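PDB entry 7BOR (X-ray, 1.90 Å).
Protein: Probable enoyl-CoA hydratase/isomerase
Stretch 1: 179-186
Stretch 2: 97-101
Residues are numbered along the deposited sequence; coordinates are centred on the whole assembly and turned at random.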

ATOM      1  N   GLU A 179      -5.232  -8.164 -17.815  1.00 34.75           N
ATOM      2  CA  GLU A 179      -4.347  -7.663 -18.845  1.00 32.73           C
ATOM      3  C   GLU A 179      -3.532  -6.491 -18.330  1.00 27.07           C
ATOM      4  O   GLU A 179      -4.085  -5.507 -17.850  1.00 33.74           O
ATOM      5  CB  GLU A 179      -5.198  -7.227 -20.035  1.00 38.50           C
ATOM      6  CG  GLU A 179      -4.477  -7.016 -21.374  1.00 42.91           C
ATOM      7  CD  GLU A 179      -5.480  -6.569 -22.438  1.00 49.75           C
ATOM      8  OE1 GLU A 179      -5.411  -5.407 -22.891  1.00 56.07           O
ATOM      9  OE2 GLU A 179      -6.383  -7.370 -22.770  1.00 57.64           O
ATOM     10  N   ASP A 180      -2.222  -6.583 -18.449  1.00 32.66           N
ATOM     11  CA  ASP A 180      -1.360  -5.538 -17.909  1.00 32.88           C
ATOM     12  C   ASP A 180      -1.588  -4.211 -18.630  1.00 35.04           C
ATOM     13  O   ASP A 180      -1.833  -4.158 -19.843  1.00 35.06           O
ATOM     14  CB  ASP A 180       0.094  -5.959 -18.034  1.00 31.80           C
ATOM     15  CG  ASP A 180       0.387  -7.250 -17.291  1.00 36.53           C
ATOM     16  OD1 ASP A 180       0.590  -7.186 -16.069  1.00 33.56           O
ATOM     17  OD2 ASP A 180       0.399  -8.343 -17.921  1.00 33.16           O
ATOM     18  N   GLY A 181      -1.496  -3.126 -17.867  1.00 33.32           N
ATOM     19  CA  GLY A 181      -1.508  -1.802 -18.432  1.00 33.86           C
ATOM     20  C   GLY A 181      -2.809  -1.087 -18.150  1.00 30.16           C
ATOM     21  O   GLY A 181      -3.424  -1.257 -17.109  1.00 32.91           O
ATOM     22  N   ALA A 182      -3.273  -0.321 -19.121  1.00 31.67           N
ATOM     23  CA  ALA A 182      -4.476   0.483 -18.937  1.00 32.85           C
ATOM     24  C   ALA A 182      -5.684  -0.327 -18.474  1.00 34.30           C
ATOM     25  O   ALA A 182      -6.528   0.186 -17.735  1.00 36.26           O
ATOM     26  CB  ALA A 182      -4.803   1.204 -20.237  1.00 33.14           C
ATOM     27  N   THR A 183      -5.845  -1.565 -18.949  1.00 37.65           N
ATOM     28  CA  THR A 183      -7.031  -2.333 -18.543  1.00 39.71           C
ATOM     29  C   THR A 183      -7.215  -2.368 -17.026  1.00 34.94           C
ATOM     30  O   THR A 183      -8.344  -2.319 -16.508  1.00 32.65           O
ATOM     31  CB  THR A 183      -6.925  -3.749 -19.064  1.00 36.50           C
ATOM     32  OG1 THR A 183      -6.594  -3.689 -20.442  1.00 40.46           O
ATOM     33  CG2 THR A 183      -8.221  -4.523 -18.874  1.00 36.88           C
ATOM     34  N   VAL A 184      -6.113  -2.494 -16.299  1.00 32.44           N
ATOM     35  CA  VAL A 184      -6.193  -2.618 -14.847  1.00 29.63           C
ATOM     36  C   VAL A 184      -6.873  -1.396 -14.269  1.00 30.22           C
ATOM     37  O   VAL A 184      -7.807  -1.497 -13.442  1.00 30.72           O
ATOM     38  CB  VAL A 184      -4.786  -2.820 -14.258  1.00 30.44           C
ATOM     39  CG1 VAL A 184      -4.858  -2.762 -12.682  1.00 26.39           C
ATOM     40  CG2 VAL A 184      -4.241  -4.130 -14.751  1.00 25.63           C
ATOM     41  N   LEU A 185      -6.495  -0.226 -14.803  1.00 28.76           N
ATOM     42  CA  LEU A 185      -7.077   0.994 -14.271  1.00 36.59           C
ATOM     43  C   LEU A 185      -8.535   1.125 -14.699  1.00 36.09           C
ATOM     44  O   LEU A 185      -9.407   1.603 -13.931  1.00 36.41           O
ATOM     45  CB  LEU A 185      -6.285   2.219 -14.733  1.00 42.16           C
ATOM     46  CG  LEU A 185      -5.045   2.515 -13.878  1.00 34.16           C
ATOM     47  CD1 LEU A 185      -3.950   1.478 -14.175  1.00 30.35           C
ATOM     48  CD2 LEU A 185      -4.516   3.876 -14.173  1.00 39.16           C
ATOM     49  N   GLU A 186      -8.826   0.720 -15.942  1.00 36.25           N
ATOM     50  CA  GLU A 186     -10.201   0.860 -16.408  1.00 38.58           C
ATOM     51  C   GLU A 186     -11.145  -0.016 -15.595  1.00 33.34           C
ATOM     52  O   GLU A 186     -12.216   0.419 -15.090  1.00 34.41           O
ATOM     53  CB  GLU A 186     -10.254   0.492 -17.893  1.00 43.53           C
ATOM     54  CG  GLU A 186      -9.290   1.494 -18.717  1.00 57.61           C
ATOM     55  CD  GLU A 186      -8.914   0.994 -20.177  1.00 64.54           C
ATOM     56  OE1 GLU A 186      -8.986  -0.252 -20.510  1.00 51.43           O
ATOM     57  OE2 GLU A 186      -8.493   1.871 -21.006  1.00 56.98           O
TER
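Stretch 2, residues 97-101: AAVNG

Residues 97-99 of stretch 2 form the end of a strand, and Asn 100 and Gly 101 continue as loop. Asn 100 keeps an extended backbone. Gly 101 turns to a positive phi of 69°, which favours glycine. The strand runs nearly antiparallel to the helix that follows the loop of stretch 1, at 171° between their N-to-C directions. The two axes approach to 7.5 Å. In register, the CA of Ala 98 lies 5.5 Å from the CA of Leu 185, and the CA of Asn 100 lies 6.3 Å from the CA of Gly 181.

The side chains of Ala 98 and Asn 100 point toward stretch 1, while those of Ala 97 and Val 99 point away. Ala 98 CB packs 4.0 Å from Val 184 CG1 and 4.0 Å from Leu 185 CG. Val 184 CG1 also comes within 3.5 Å of Val 99 N.

Asn 100 has the largest covered area of the contact. Gly 181 N donates to Asn 100 OD1 at 2.7 Å, and Asn 100 ND2 donates to Gly 181 O at 3.0 Å. Gly 181 O also accepts from Val 184 N at 3.1 Å. Water 1 donates to Asn 100 OD1 and Asp 180 OD1 and accepts from Gly 101 N, bridging the two stretches.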

ATOM      1  N   ALA A  97      -7.127  -0.168  -5.199  1.00 25.98           N
ATOM      2  CA  ALA A  97      -5.815  -0.125  -5.820  1.00 25.29           C
ATOM      3  C   ALA A  97      -5.854  -0.701  -7.225  1.00 28.67           C
ATOM      4  O   ALA A  97      -6.549  -1.679  -7.487  1.00 25.01           O
ATOM      5  CB  ALA A  97      -4.777  -0.919  -5.020  1.00 27.07           C
ATOM      6  N   ALA A  98      -5.047  -0.103  -8.104  1.00 25.34           N
ATOM      7  CA  ALA A  98      -4.869  -0.510  -9.500  1.00 30.03           C
ATOM      8  C   ALA A  98      -3.374  -0.595  -9.754  1.00 32.33           C
ATOM      9  O   ALA A  98      -2.691   0.432  -9.853  1.00 31.24           O
ATOM     10  CB  ALA A  98      -5.503   0.485 -10.459  1.00 26.64           C
ATOM     11  N   VAL A  99      -2.873  -1.806  -9.900  1.00 24.18           N
ATOM     12  CA  VAL A  99      -1.455  -2.083  -9.762  1.00 28.45           C
ATOM     13  C   VAL A  99      -0.927  -2.619 -11.070  1.00 28.44           C
ATOM     14  O   VAL A  99      -1.420  -3.633 -11.567  1.00 31.02           O
ATOM     15  CB  VAL A  99      -1.187  -3.092  -8.621  1.00 27.38           C
ATOM     16  CG1 VAL A  99       0.323  -3.360  -8.494  1.00 24.56           C
ATOM     17  CG2 VAL A  99      -1.798  -2.599  -7.295  1.00 25.58           C
ATOM     18  N   ASN A 100       0.130  -1.992 -11.578  1.00 30.73           N
ATOM     19  CA  ASN A 100       0.907  -2.507 -12.694  1.00 29.30           C
ATOM     20  C   ASN A 100       2.387  -2.504 -12.310  1.00 31.42           C
ATOM     21  O   ASN A 100       2.832  -1.678 -11.525  1.00 29.36           O
ATOM     22  CB  ASN A 100       0.697  -1.636 -13.952  1.00 30.43           C
ATOM     23  CG  ASN A 100      -0.562  -2.031 -14.751  1.00 29.51           C
ATOM     24  OD1 ASN A 100      -0.628  -3.105 -15.349  1.00 33.17           O
ATOM     25  ND2 ASN A 100      -1.531  -1.162 -14.760  1.00 29.70           N
ATOM     26  N   GLY A 101       3.142  -3.416 -12.874  1.00 30.23           N
ATOM     27  CA  GLY A 101       4.569  -3.390 -12.702  1.00 35.19           C
ATOM     28  C   GLY A 101       4.976  -3.713 -11.275  1.00 32.69           C
ATOM     29  O   GLY A 101       4.394  -4.582 -10.641  1.00 27.97           O
TER
HETATM   30  O   HOH W   1       1.576  -5.014 -14.842  1.00 29.36           O